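Local coordinates for nucleoporin-like protein RIP (Homo sapiens, PDB 2OLM) that acts through its FG repeats as a cofactor of HIV-1 Rev, carries a zinc-binding Arf-GAP domain, and is required for vesicle docking or fusion during acrosome formation, at residues R17-L22 with Q75-L80; S45-S50 with H62-I67; G53-L58 with E118-K123; G94-D97 with A102-D105. All blocks are in the same frame, centred on the assembly; numbering follows the deposited sequence. Where two conformers were deposited one is given.

Overall arrangement
Interactions 1, 2 and 3 are buried, whereas interaction 4 lies on the surface between helices 84-92 and 109-121. None has a hydrogen bond across its two segments; side chains pack instead. Interactions 1 and 2 touch: Phe46 of the sheet packs against Met19 and Thr20 of helix 3-20, and Lys65 forms a salt bridge with Glu76. Interactions 2 and 3 both draw on helix 49-55 and meet where His62 contacts Leu55, Arg56 and Tyr120. Chemistry follows place: a thioether bridges two helices in interaction 1, a zinc-binding cysteine follows on the packed Val47 in interaction 2, interaction 3 turns polar at its exposed edge, and in interaction 4 a methyl meets a ring edge within a loop.

Interaction 1 (R17-L22 with Q75-L80); sequences RDMTGL and QEIEFL
Met19 lays its thioether against Leu80, and the two side chains cross at about a right angle. The sulfur is the principal point of touch: Met19 SD is 3.6 Å from Leu80 CB and 3.5 Å from Leu80 C, so it rests on the base of the leucine and on its backbone as much as on its side chain. Beyond the sulfur the chain turns. The bend at chi3 (-81°) swings the methyl along helix 74-82, where Met19 CE meets Ile77 O at 3.9 Å and Ile77 CG2 at 4.1 Å. Ile77 and Leu80 are three residues apart and so present neighbouring surfaces on one side of their helix, which a single methionine can span. Methionine suits the place because the backbones are well separated, with Met19 CA and Leu80 CA 8.1 Å apart, and a long, unbranched, polarisable chain can reach across and adapt to both aliphatic groups and peptide carbonyls. Further out, the chain is steadied near the end of helix 3-20 by a bond from Leu22 N to Met19 O (3.1 Å), an oxygen that also receives Asn25 ND2. Ile77 also packs on Met15 and His12, from earlier turns of helix 3-20, and on Phe72. Arg17 and Asp18 form salt bridges with Glu10 and Lys14 of the second subunit. The contact thus joins the C-terminal part of helix 3-20 to helix 74-82, with Phe46 of strand 45-47 packed against the side of Met19.

Interaction 2 (S45-S50 with H62-I67); sequences SFVCTS and HRVKSI. With ZN (zinc ion), chain B; SO4 (sulfate ion), chain C.
Ile67, just past strand 64-66, meets the ring of Phe46, the two side chains running roughly perpendicular. From Ile67 CB, which points toward the other segment, the chain forks. The CG2 branch packs toward Arg17 of helix 3-20. The CG1 branch runs on extended (chi2 174°), delivering its methyl to the ring: Ile67 CD1 comes to 4.1 Å from Phe46 CD1, at the ring's edge and near its plane. A second, looser pair lies farther along, where Val47 CG2 stands 4.4 Å from Val64 CG1; beta-branched residues suit such extended backbone. The two strands are the outer ones of a three-stranded antiparallel sheet with strand 38-40 between them, which explains why they share side-chain packing alone. Just past Val47 comes Cys48, whose SG binds zinc at 2.3 Å together with Cys28, Cys31 and Cys51. Arg63 turns its guanidinium edge to a sulfate, with nearly straight bonds from NH1 to O4 (2.9 Å, 167°) and from NH2 to O1 (2.9 Å, 169°), while Lys65 CE lies 3.5 Å above the guanidinium plane, offset toward the rim. Lys65 NZ forms a salt bridge with Glu76. Chemically the contact divides in two: an apolar interior that runs into the zinc finger, and an outer face where Arg63 grips an anion, though this sulfate probably came from the crystallisation liquor and need not mark a natural site.

Interaction 3 (G53-L58 with E118-K123); sequences GSLRGL and EKYEKK
Leu58 and Glu121 form the nearest backbone pair, their CA atoms 8.9 Å apart, where a type I turn from Leu55 to Leu58 follows helix 49-55 and faces a wider pi-type turn at 118-121, in the C-terminal part of helix 109-121. Inside, Leu55 CD2 touches Tyr120 CE2 at 4.0 Å, coming obliquely to the ring. Leucine suits this spot because its forked end can reach the aromatic although its CB does not aim there. Tyr120 is held from several directions: the aliphatic Lys119 CG sits 3.9 Å above the middle of one face, His62 packs edge-to-face, and the hydroxyl is hydrogen-bonded to Asp30 OD1, which Lys119 NZ also engages. Nearer the surface, Leu58 and Glu121 slide past each other in opposite directions. The extended glutamate carries its carboxylate alongside the leucine, Glu121 OE2 lying 3.8 Å from both CB and CD2 of Leu58. The leucine is buried, while the charged glutamate can keep its carboxylate at the surface. In this part of the Arf-GAP domain, helix 109-121 packs on helix 49-55 and the turn that follows it, with Tyr120 and Lys119 tied through Asp30 to the C4 zinc finger.

Interaction 4 (G94-D97 with A102-D105); sequences GLFD and AIPD
Phe96 and Ile103 meet closely at one point, Phe96 CZ standing only 3.4 Å from Ile103 CG2. The methyl comes in the plane of the ring, at its edge, and the side chains cross at about a right angle. Phe96 CB already points toward 102-105, and with CG anti to the backbone N (chi1 -171°) the ring carries on in that direction. Ile103 is beta-branched and so sets a methyl close to its backbone, where the flat edge of a phenylalanine can meet it; CG2, beside the backbone N, is the branch that touches. Both segments belong to the long irregular connection between helices 84-92 and 109-121 of the Arf-GAP domain, so this is a contact within one loop. The chain doubles back between them, where Asp97 N is bonded to Ser101 OG and Asp97 forms a salt bridge with Arg99. Trp125 packs edge-to-face with Phe96. The looser side belongs to Ala102: its CB points away, and its carbonyl approaches instead, Ala102 O lying 3.9 Å from Phe96 CE1, near the ring plane, where the slightly positive aromatic C-H rim suits an oxygen. Ala102 sits in an exposed, extended piece of loop, where a small side chain suffices.

Interaction 1 (R17-L22 with Q75-L80)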
loop_
_atom_site.group_PDB
_atom_site.type_symbol
_atom_site.label_atom_id
_atom_site.label_comp_id
_atom_site.label_asym_id
_atom_site.label_seq_id
_atom_site.Cartn_x
_atom_site.Cartn_y
_atom_site.Cartn_z
ATOM N N ARG A 17 -0.917 -1.220 -6.238
ATOM C CA ARG A 17 -1.646 0.052 -6.172
ATOM C C ARG A 17 -1.852 0.727 -7.540
ATOM O O ARG A 17 -2.811 1.492 -7.718
ATOM C CB ARG A 17 -0.939 0.971 -5.191
ATOM C CG ARG A 17 -0.957 0.456 -3.760
ATOM C CD ARG A 17 -2.357 0.409 -3.155
ATOM N NE ARG A 17 -2.345 -0.245 -1.853
ATOM C CZ ARG A 17 -3.447 -0.621 -1.214
ATOM N NH1 ARG A 17 -4.612 -0.391 -1.756
ATOM N NH2 ARG A 17 -3.380 -1.211 -0.052
ATOM N N ASP A 18 -0.985 0.422 -8.501
ATOM C CA ASP A 18 -1.251 0.749 -9.890
ATOM C C ASP A 18 -2.572 0.083 -10.311
ATOM O O ASP A 18 -3.425 0.717 -10.925
ATOM C CB ASP A 18 -0.096 0.334 -10.788
ATOM C CG ASP A 18 -0.306 0.727 -12.246
ATOM O OD1 ASP A 18 -0.026 1.898 -12.606
ATOM O OD2 ASP A 18 -0.760 -0.153 -13.028
ATOM N N MET A 19 -2.755 -1.183 -9.940
ATOM C CA MET A 19 -3.955 -1.903 -10.332
ATOM C C MET A 19 -5.159 -1.477 -9.547
ATOM O O MET A 19 -6.249 -1.343 -10.115
ATOM C CB MET A 19 -3.764 -3.408 -10.144
ATOM C CG MET A 19 -2.914 -4.038 -11.235
ATOM S SD MET A 19 -2.739 -5.828 -11.054
ATOM C CE MET A 19 -1.441 -5.896 -9.810
ATOM N N THR A 20 -5.024 -1.223 -8.250
ATOM C CA THR A 20 -6.212 -0.898 -7.462
ATOM C C THR A 20 -6.833 0.440 -7.842
ATOM O O THR A 20 -8.000 0.692 -7.509
ATOM C CB THR A 20 -5.962 -0.911 -5.977
ATOM O OG1 THR A 20 -4.860 -0.030 -5.716
ATOM C CG2 THR A 20 -5.637 -2.310 -5.465
ATOM N N GLY A 21 -6.062 1.276 -8.532
ATOM C CA GLY A 21 -6.570 2.569 -9.004
ATOM C C GLY A 21 -7.243 2.536 -10.376
ATOM O O GLY A 21 -7.870 3.529 -10.768
ATOM N N LEU A 22 -7.138 1.422 -11.107
ATOM C CA LEU A 22 -7.809 1.302 -12.417
ATOM C C LEU A 22 -9.331 1.313 -12.215
ATOM O O LEU A 22 -9.830 0.728 -11.264
ATOM C CB LEU A 22 -7.375 0.033 -13.133
ATOM C CG LEU A 22 -5.893 -0.032 -13.457
ATOM C CD1 LEU A 22 -5.439 -1.404 -13.991
ATOM C CD2 LEU A 22 -5.540 1.112 -14.469
ATOM N N GLN A 75 4.721 -13.788 -9.144
ATOM C CA GLN A 75 3.776 -14.591 -9.956
ATOM C C GLN A 75 2.324 -14.115 -9.754
ATOM O O GLN A 75 1.550 -13.928 -10.699
ATOM C CB GLN A 75 3.911 -16.075 -9.581
ATOM C CG GLN A 75 5.106 -16.784 -10.179
ATOM C CD GLN A 75 5.265 -18.163 -9.566
ATOM O OE1 GLN A 75 5.027 -19.180 -10.240
ATOM N NE2 GLN A 75 5.624 -18.217 -8.289
ATOM N N GLU A 76 1.945 -13.905 -8.519
ATOM C CA GLU A 76 0.598 -13.445 -8.264
ATOM C C GLU A 76 0.319 -12.052 -8.834
ATOM O O GLU A 76 -0.727 -11.807 -9.452
ATOM C CB GLU A 76 0.318 -13.480 -6.776
ATOM C CG GLU A 76 0.217 -14.876 -6.219
ATOM C CD GLU A 76 0.137 -14.936 -4.744
ATOM O OE1 GLU A 76 0.799 -14.141 -4.047
ATOM O OE2 GLU A 76 -0.586 -15.805 -4.240
ATOM N N ILE A 77 1.249 -11.114 -8.615
ATOM C CA ILE A 77 1.109 -9.763 -9.138
ATOM C C ILE A 77 0.972 -9.779 -10.666
ATOM O O ILE A 77 0.099 -9.144 -11.227
ATOM C CB ILE A 77 2.292 -8.891 -8.697
ATOM C CG1 ILE A 77 2.250 -8.689 -7.173
ATOM C CG2 ILE A 77 2.318 -7.577 -9.516
ATOM C CD1 ILE A 77 1.077 -7.846 -6.652
ATOM N N GLU A 78 1.795 -10.577 -11.334
ATOM C CA GLU A 78 1.705 -10.655 -12.795
ATOM C C GLU A 78 0.408 -11.284 -13.282
ATOM O O GLU A 78 -0.163 -10.841 -14.277
ATOM C CB GLU A 78 2.893 -11.383 -13.376
ATOM C CG GLU A 78 4.199 -10.591 -13.173
ATOM C CD GLU A 78 5.412 -11.208 -13.761
ATOM O OE1 GLU A 78 5.338 -12.322 -14.298
ATOM O OE2 GLU A 78 6.463 -10.568 -13.673
ATOM N N PHE A 79 -0.087 -12.283 -12.561
ATOM C CA PHE A 79 -1.393 -12.828 -12.891
ATOM C C PHE A 79 -2.469 -11.759 -12.810
ATOM O O PHE A 79 -3.327 -11.624 -13.657
ATOM C CB PHE A 79 -1.711 -14.006 -11.945
ATOM C CG PHE A 79 -3.049 -14.627 -12.201
ATOM C CD1 PHE A 79 -3.199 -15.480 -13.288
ATOM C CD2 PHE A 79 -4.162 -14.322 -11.429
ATOM C CE1 PHE A 79 -4.413 -16.073 -13.573
ATOM C CE2 PHE A 79 -5.404 -14.922 -11.741
ATOM C CZ PHE A 79 -5.494 -15.784 -12.833
ATOM N N LEU A 80 -2.444 -10.983 -11.739
ATOM C CA LEU A 80 -3.412 -9.922 -11.557
ATOM C C LEU A 80 -3.315 -8.849 -12.649
ATOM O O LEU A 80 -4.313 -8.320 -13.085
ATOM C CB LEU A 80 -3.237 -9.285 -10.178
ATOM C CG LEU A 80 -3.665 -10.138 -8.999
ATOM C CD1 LEU A 80 -3.184 -9.567 -7.651
ATOM C CD2 LEU A 80 -5.170 -10.364 -8.973
#

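Interaction 2 (S45-S50 with H62-I67)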
loop_
_atom_site.group_PDB
_atom_site.type_symbol
_atom_site.label_atom_id
_atom_site.label_comp_id
_atom_site.label_asym_id
_atom_site.label_seq_id
_atom_site.Cartn_x
_atom_site.Cartn_y
_atom_site.Cartn_z
ATOM N N SER A 45 -9.608 -11.208 -9.652
ATOM C CA SER A 45 -10.505 -10.063 -9.440
ATOM C C SER A 45 -10.205 -9.403 -8.114
ATOM O O SER A 45 -9.496 -9.934 -7.258
ATOM C CB SER A 45 -11.972 -10.490 -9.466
ATOM O OG SER A 45 -12.198 -11.405 -8.426
ATOM N N PHE A 46 -10.799 -8.225 -7.947
ATOM C CA PHE A 46 -10.720 -7.425 -6.712
ATOM C C PHE A 46 -12.090 -7.344 -6.125
ATOM O O PHE A 46 -13.029 -6.896 -6.799
ATOM C CB PHE A 46 -10.160 -6.006 -7.033
ATOM C CG PHE A 46 -8.761 -6.010 -7.517
ATOM C CD1 PHE A 46 -7.718 -5.724 -6.659
ATOM C CD2 PHE A 46 -8.451 -6.335 -8.811
ATOM C CE1 PHE A 46 -6.403 -5.765 -7.089
ATOM C CE2 PHE A 46 -7.146 -6.373 -9.239
ATOM C CZ PHE A 46 -6.121 -6.069 -8.382
ATOM N N VAL A 47 -12.258 -7.809 -4.868
ATOM C CA VAL A 47 -13.576 -8.011 -4.250
ATOM C C VAL A 47 -13.609 -7.435 -2.819
ATOM O O VAL A 47 -12.576 -7.253 -2.200
ATOM C CB VAL A 47 -13.983 -9.516 -4.201
ATOM C CG1 VAL A 47 -14.210 -10.001 -5.622
ATOM C CG2 VAL A 47 -12.861 -10.374 -3.563
ATOM N N CYS A 48 -14.803 -7.227 -2.308
ATOM C CA CYS A 48 -15.014 -6.669 -0.961
ATOM C C CYS A 48 -15.031 -7.819 0.065
ATOM O O CYS A 48 -14.989 -9.014 -0.298
ATOM C CB CYS A 48 -16.342 -5.886 -0.931
ATOM S SG CYS A 48 -17.857 -6.841 -0.893
ATOM N N THR A 49 -15.080 -7.495 1.368
ATOM C CA THR A 49 -15.059 -8.502 2.383
ATOM C C THR A 49 -16.264 -9.391 2.425
ATOM O O THR A 49 -16.161 -10.605 2.607
ATOM C CB THR A 49 -14.814 -7.817 3.753
ATOM O OG1 THR A 49 -13.589 -7.060 3.659
ATOM C CG2 THR A 49 -14.798 -8.848 4.853
ATOM N N SER A 50 -17.454 -8.813 2.217
ATOM C CA SER A 50 -18.660 -9.564 2.260
ATOM C C SER A 50 -18.709 -10.595 1.115
ATOM O O SER A 50 -19.032 -11.752 1.325
ATOM C CB SER A 50 -19.879 -8.645 2.221
ATOM O OG SER A 50 -21.042 -9.391 2.333
ATOM N N HIS A 62 -13.330 -20.155 -3.668
ATOM C CA HIS A 62 -12.357 -19.270 -4.301
ATOM C C HIS A 62 -11.332 -18.770 -3.270
ATOM O O HIS A 62 -11.680 -18.614 -2.090
ATOM C CB HIS A 62 -13.035 -18.117 -5.022
ATOM C CG HIS A 62 -13.758 -18.526 -6.275
ATOM N ND1 HIS A 62 -13.924 -17.683 -7.350
ATOM C CD2 HIS A 62 -14.297 -19.714 -6.649
ATOM C CE1 HIS A 62 -14.584 -18.317 -8.305
ATOM N NE2 HIS A 62 -14.811 -19.551 -7.916
ATOM N N ARG A 63 -10.125 -18.530 -3.735
ATOM C CA ARG A 63 -9.000 -18.192 -2.894
ATOM C C ARG A 63 -8.862 -16.702 -2.802
ATOM O O ARG A 63 -8.422 -16.067 -3.736
ATOM C CB ARG A 63 -7.734 -18.785 -3.504
ATOM C CG ARG A 63 -6.517 -18.756 -2.619
ATOM C CD ARG A 63 -6.616 -19.667 -1.421
ATOM N NE ARG A 63 -5.312 -19.706 -0.758
ATOM C CZ ARG A 63 -4.896 -18.846 0.153
ATOM N NH1 ARG A 63 -5.699 -17.934 0.674
ATOM N NH2 ARG A 63 -3.669 -18.930 0.603
ATOM N N VAL A 64 -9.204 -16.134 -1.654
ATOM C CA VAL A 64 -9.136 -14.682 -1.450
ATOM C C VAL A 64 -7.994 -14.329 -0.508
ATOM O O VAL A 64 -7.776 -15.019 0.489
ATOM C CB VAL A 64 -10.458 -14.120 -0.944
ATOM C CG1 VAL A 64 -11.599 -14.332 -1.987
ATOM C CG2 VAL A 64 -10.837 -14.736 0.426
ATOM N N LYS A 65 -7.296 -13.244 -0.827
ATOM C CA LYS A 65 -6.164 -12.774 -0.079
ATOM C C LYS A 65 -6.299 -11.278 0.146
ATOM O O LYS A 65 -6.712 -10.504 -0.731
ATOM C CB LYS A 65 -4.884 -13.050 -0.827
ATOM C CG LYS A 65 -4.637 -14.538 -1.050
ATOM C CD LYS A 65 -3.220 -14.818 -1.562
ATOM C CE LYS A 65 -2.967 -16.274 -1.686
ATOM N NZ LYS A 65 -1.484 -16.550 -1.824
ATOM N N SER A 66 -5.952 -10.843 1.354
ATOM C CA SER A 66 -6.096 -9.436 1.767
ATOM C C SER A 66 -5.187 -8.531 0.954
ATOM O O SER A 66 -4.017 -8.801 0.827
ATOM C CB SER A 66 -5.732 -9.331 3.223
ATOM O OG SER A 66 -5.555 -7.960 3.592
ATOM N N ILE A 67 -5.765 -7.458 0.417
ATOM C CA ILE A 67 -4.960 -6.483 -0.324
ATOM C C ILE A 67 -3.859 -5.866 0.529
ATOM O O ILE A 67 -2.708 -5.764 0.090
ATOM C CB ILE A 67 -5.851 -5.400 -0.960
ATOM C CG1 ILE A 67 -6.744 -6.029 -2.053
ATOM C CG2 ILE A 67 -5.011 -4.242 -1.520
ATOM C CD1 ILE A 67 -7.740 -5.110 -2.642
HETATM ZN ZN ZN B . -18.742 -7.219 -2.992
HETATM S S SO4 C . -3.412 -15.986 3.026
HETATM O O1 SO4 C . -2.556 -16.938 2.314
HETATM O O2 SO4 C . -3.248 -14.673 2.484
HETATM O O3 SO4 C . -2.992 -16.034 4.445
HETATM O O4 SO4 C . -4.847 -16.399 2.936
#

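Interaction 3 (G53-L58 with E118-K123)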
loop_
_atom_site.group_PDB
_atom_site.type_symbol
_atom_site.label_atom_id
_atom_site.label_comp_id
_atom_site.label_asym_id
_atom_site.label_seq_id
_atom_site.Cartn_x
_atom_site.Cartn_y
_atom_site.Cartn_z
ATOM N N GLY A 53 -16.405 -13.440 1.838
ATOM C CA GLY A 53 -17.019 -14.440 2.687
ATOM C C GLY A 53 -17.911 -15.405 1.912
ATOM O O GLY A 53 -17.900 -16.617 2.151
ATOM N N SER A 54 -18.703 -14.877 0.975
ATOM C CA SER A 54 -19.566 -15.721 0.145
ATOM C C SER A 54 -18.790 -16.613 -0.853
ATOM O O SER A 54 -19.174 -17.762 -1.075
ATOM C CB SER A 54 -20.602 -14.888 -0.607
ATOM O OG SER A 54 -21.484 -14.285 0.348
ATOM N N LEU A 55 -17.716 -16.081 -1.412
ATOM C CA LEU A 55 -16.830 -16.839 -2.311
ATOM C C LEU A 55 -16.223 -18.028 -1.601
ATOM O O LEU A 55 -15.950 -19.082 -2.239
ATOM C CB LEU A 55 -15.737 -15.929 -2.813
ATOM C CG LEU A 55 -16.159 -14.914 -3.923
ATOM C CD1 LEU A 55 -15.137 -13.781 -4.062
ATOM C CD2 LEU A 55 -16.408 -15.619 -5.295
ATOM N N ARG A 56 -15.962 -17.889 -0.306
ATOM C CA ARG A 56 -15.472 -19.041 0.499
ATOM C C ARG A 56 -16.538 -20.107 0.758
ATOM O O ARG A 56 -16.208 -21.225 1.198
ATOM C CB ARG A 56 -14.873 -18.578 1.836
ATOM C CG ARG A 56 -13.685 -17.708 1.668
ATOM C CD ARG A 56 -12.556 -18.377 0.991
ATOM N NE ARG A 56 -12.157 -19.610 1.649
ATOM C CZ ARG A 56 -11.283 -20.482 1.148
ATOM N NH1 ARG A 56 -10.703 -20.318 -0.044
ATOM N NH2 ARG A 56 -11.001 -21.571 1.866
ATOM N N GLY A 57 -17.777 -19.784 0.490
ATOM C CA GLY A 57 -18.863 -20.761 0.617
ATOM C C GLY A 57 -19.112 -21.568 -0.637
ATOM O O GLY A 57 -19.900 -22.520 -0.626
ATOM N N LEU A 58 -18.443 -21.239 -1.752
ATOM C CA LEU A 58 -18.534 -22.086 -2.927
ATOM C C LEU A 58 -17.739 -23.363 -2.688
ATOM O O LEU A 58 -16.884 -23.429 -1.843
ATOM C CB LEU A 58 -17.982 -21.350 -4.139
ATOM C CG LEU A 58 -18.682 -20.040 -4.553
ATOM C CD1 LEU A 58 -18.020 -19.360 -5.676
ATOM C CD2 LEU A 58 -20.150 -20.390 -4.944
ATOM N N GLU A 118 -24.203 -19.300 -10.034
ATOM C CA GLU A 118 -24.607 -19.070 -11.425
ATOM C C GLU A 118 -23.504 -18.411 -12.205
ATOM O O GLU A 118 -23.284 -18.745 -13.359
ATOM C CB GLU A 118 -25.912 -18.279 -11.482
ATOM C CG GLU A 118 -27.102 -19.177 -11.167
ATOM C CD GLU A 118 -28.419 -18.579 -11.515
ATOM O OE1 GLU A 118 -28.481 -17.343 -11.739
ATOM O OE2 GLU A 118 -29.391 -19.368 -11.496
ATOM N N LYS A 119 -22.756 -17.528 -11.559
ATOM C CA LYS A 119 -21.714 -16.748 -12.240
ATOM C C LYS A 119 -20.514 -17.627 -12.613
ATOM O O LYS A 119 -20.025 -17.601 -13.743
ATOM C CB LYS A 119 -21.271 -15.557 -11.374
ATOM C CG LYS A 119 -20.297 -14.621 -11.989
ATOM C CD LYS A 119 -20.136 -13.365 -11.125
ATOM C CE LYS A 119 -19.109 -12.412 -11.677
ATOM N NZ LYS A 119 -18.965 -11.123 -10.859
ATOM N N TYR A 120 -20.016 -18.363 -11.620
ATOM C CA TYR A 120 -18.732 -19.046 -11.739
ATOM C C TYR A 120 -18.832 -20.526 -12.037
ATOM O O TYR A 120 -17.967 -21.051 -12.715
ATOM C CB TYR A 120 -17.863 -18.834 -10.469
ATOM C CG TYR A 120 -17.470 -17.389 -10.269
ATOM C CD1 TYR A 120 -16.564 -16.758 -11.108
ATOM C CD2 TYR A 120 -18.036 -16.644 -9.265
ATOM C CE1 TYR A 120 -16.238 -15.414 -10.934
ATOM C CE2 TYR A 120 -17.714 -15.323 -9.080
ATOM C CZ TYR A 120 -16.814 -14.708 -9.928
ATOM O OH TYR A 120 -16.447 -13.384 -9.810
ATOM N N GLU A 121 -19.858 -21.191 -11.505
ATOM C CA GLU A 121 -19.985 -22.654 -11.645
ATOM C C GLU A 121 -20.852 -23.017 -12.845
ATOM O O GLU A 121 -20.414 -23.741 -13.763
ATOM C CB GLU A 121 -20.510 -23.291 -10.357
ATOM C CG GLU A 121 -19.669 -22.988 -9.117
ATOM C CD GLU A 121 -20.121 -23.683 -7.861
ATOM O OE1 GLU A 121 -21.154 -24.370 -7.884
ATOM O OE2 GLU A 121 -19.411 -23.538 -6.853
ATOM N N LYS A 122 -22.069 -22.472 -12.860
ATOM C CA LYS A 122 -22.989 -22.739 -13.962
ATOM C C LYS A 122 -22.699 -21.866 -15.189
ATOM O O LYS A 122 -23.164 -22.193 -16.274
ATOM C CB LYS A 122 -24.411 -22.558 -13.502
ATOM C CG LYS A 122 -24.778 -23.494 -12.333
ATOM C CD LYS A 122 -26.145 -23.257 -11.826
ATOM C CE LYS A 122 -26.465 -24.144 -10.640
ATOM N NZ LYS A 122 -27.565 -23.549 -9.826
ATOM N N LYS A 123 -21.946 -20.774 -15.015
ATOM C CA LYS A 123 -21.494 -19.960 -16.135
ATOM C C LYS A 123 -22.660 -19.368 -16.922
ATOM O O LYS A 123 -22.660 -19.362 -18.164
ATOM C CB LYS A 123 -20.533 -20.776 -17.008
ATOM C CG LYS A 123 -19.206 -20.880 -16.353
ATOM C CD LYS A 123 -18.326 -21.912 -16.981
ATOM C CE LYS A 123 -16.980 -21.903 -16.289
ATOM N NZ LYS A 123 -16.125 -23.011 -16.764
#

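Interaction 4 (G94-D97 with A102-D105)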
loop_
_atom_site.group_PDB
_atom_site.type_symbol
_atom_site.label_atom_id
_atom_site.label_comp_id
_atom_site.label_asym_id
_atom_site.label_seq_id
_atom_site.Cartn_x
_atom_site.Cartn_y
_atom_site.Cartn_z
ATOM N N GLY A 94 -19.556 -11.615 -19.486
ATOM C CA GLY A 94 -19.544 -11.218 -20.903
ATOM C C GLY A 94 -20.918 -11.115 -21.500
ATOM O O GLY A 94 -21.125 -10.320 -22.447
ATOM N N LEU A 95 -21.885 -11.860 -20.988
ATOM C CA LEU A 95 -23.298 -11.836 -21.490
ATOM C C LEU A 95 -24.247 -11.069 -20.576
ATOM O O LEU A 95 -25.437 -10.962 -20.863
ATOM C CB LEU A 95 -23.813 -13.279 -21.742
ATOM C CG LEU A 95 -22.907 -14.128 -22.602
ATOM C CD1 LEU A 95 -23.506 -15.546 -22.768
ATOM C CD2 LEU A 95 -22.624 -13.455 -23.972
ATOM N N PHE A 96 -23.746 -10.583 -19.453
ATOM C CA PHE A 96 -24.541 -9.870 -18.429
ATOM C C PHE A 96 -24.867 -8.455 -18.885
ATOM O O PHE A 96 -24.010 -7.757 -19.392
ATOM C CB PHE A 96 -23.723 -9.864 -17.128
ATOM C CG PHE A 96 -24.422 -9.370 -15.906
ATOM C CD1 PHE A 96 -24.993 -10.235 -15.002
ATOM C CD2 PHE A 96 -24.458 -8.020 -15.621
ATOM C CE1 PHE A 96 -25.620 -9.749 -13.811
ATOM C CE2 PHE A 96 -25.077 -7.546 -14.492
ATOM C CZ PHE A 96 -25.644 -8.399 -13.581
ATOM N N ASP A 97 -26.128 -8.072 -18.702
ATOM C CA ASP A 97 -26.560 -6.705 -18.979
ATOM C C ASP A 97 -26.666 -5.924 -17.692
ATOM O O ASP A 97 -27.428 -6.278 -16.801
ATOM C CB ASP A 97 -27.857 -6.697 -19.725
ATOM C CG ASP A 97 -28.165 -5.360 -20.283
ATOM O OD1 ASP A 97 -27.851 -5.112 -21.462
ATOM O OD2 ASP A 97 -28.632 -4.488 -19.518
ATOM N N ALA A 102 -29.976 -10.594 -13.783
ATOM C CA ALA A 102 -30.472 -11.038 -12.482
ATOM C C ALA A 102 -29.385 -10.882 -11.468
ATOM O O ALA A 102 -28.329 -11.512 -11.605
ATOM C CB ALA A 102 -30.907 -12.496 -12.567
ATOM N N ILE A 103 -29.621 -10.053 -10.445
ATOM C CA ILE A 103 -28.697 -9.909 -9.297
ATOM C C ILE A 103 -29.428 -10.148 -7.983
ATOM O O ILE A 103 -30.645 -9.953 -7.884
ATOM C CB ILE A 103 -27.983 -8.557 -9.276
ATOM C CG1 ILE A 103 -28.979 -7.391 -9.253
ATOM C CG2 ILE A 103 -27.062 -8.490 -10.444
ATOM C CD1 ILE A 103 -28.419 -6.160 -8.720
ATOM N N PRO A 104 -28.700 -10.603 -6.982
ATOM C CA PRO A 104 -29.323 -10.845 -5.686
ATOM C C PRO A 104 -29.420 -9.569 -4.855
ATOM O O PRO A 104 -28.784 -8.563 -5.153
ATOM C CB PRO A 104 -28.329 -11.800 -5.018
ATOM C CG PRO A 104 -27.034 -11.366 -5.554
ATOM C CD PRO A 104 -27.271 -10.948 -6.977
ATOM N N ASP A 105 -30.210 -9.663 -3.788
ATOM C CA ASP A 105 -30.104 -8.758 -2.679
ATOM C C ASP A 105 -28.812 -9.168 -1.993
ATOM O O ASP A 105 -28.735 -10.277 -1.401
ATOM C CB ASP A 105 -31.306 -8.924 -1.732
ATOM C CG ASP A 105 -31.190 -8.094 -0.453
ATOM O OD1 ASP A 105 -30.228 -7.316 -0.266
ATOM O OD2 ASP A 105 -32.101 -8.234 0.393
#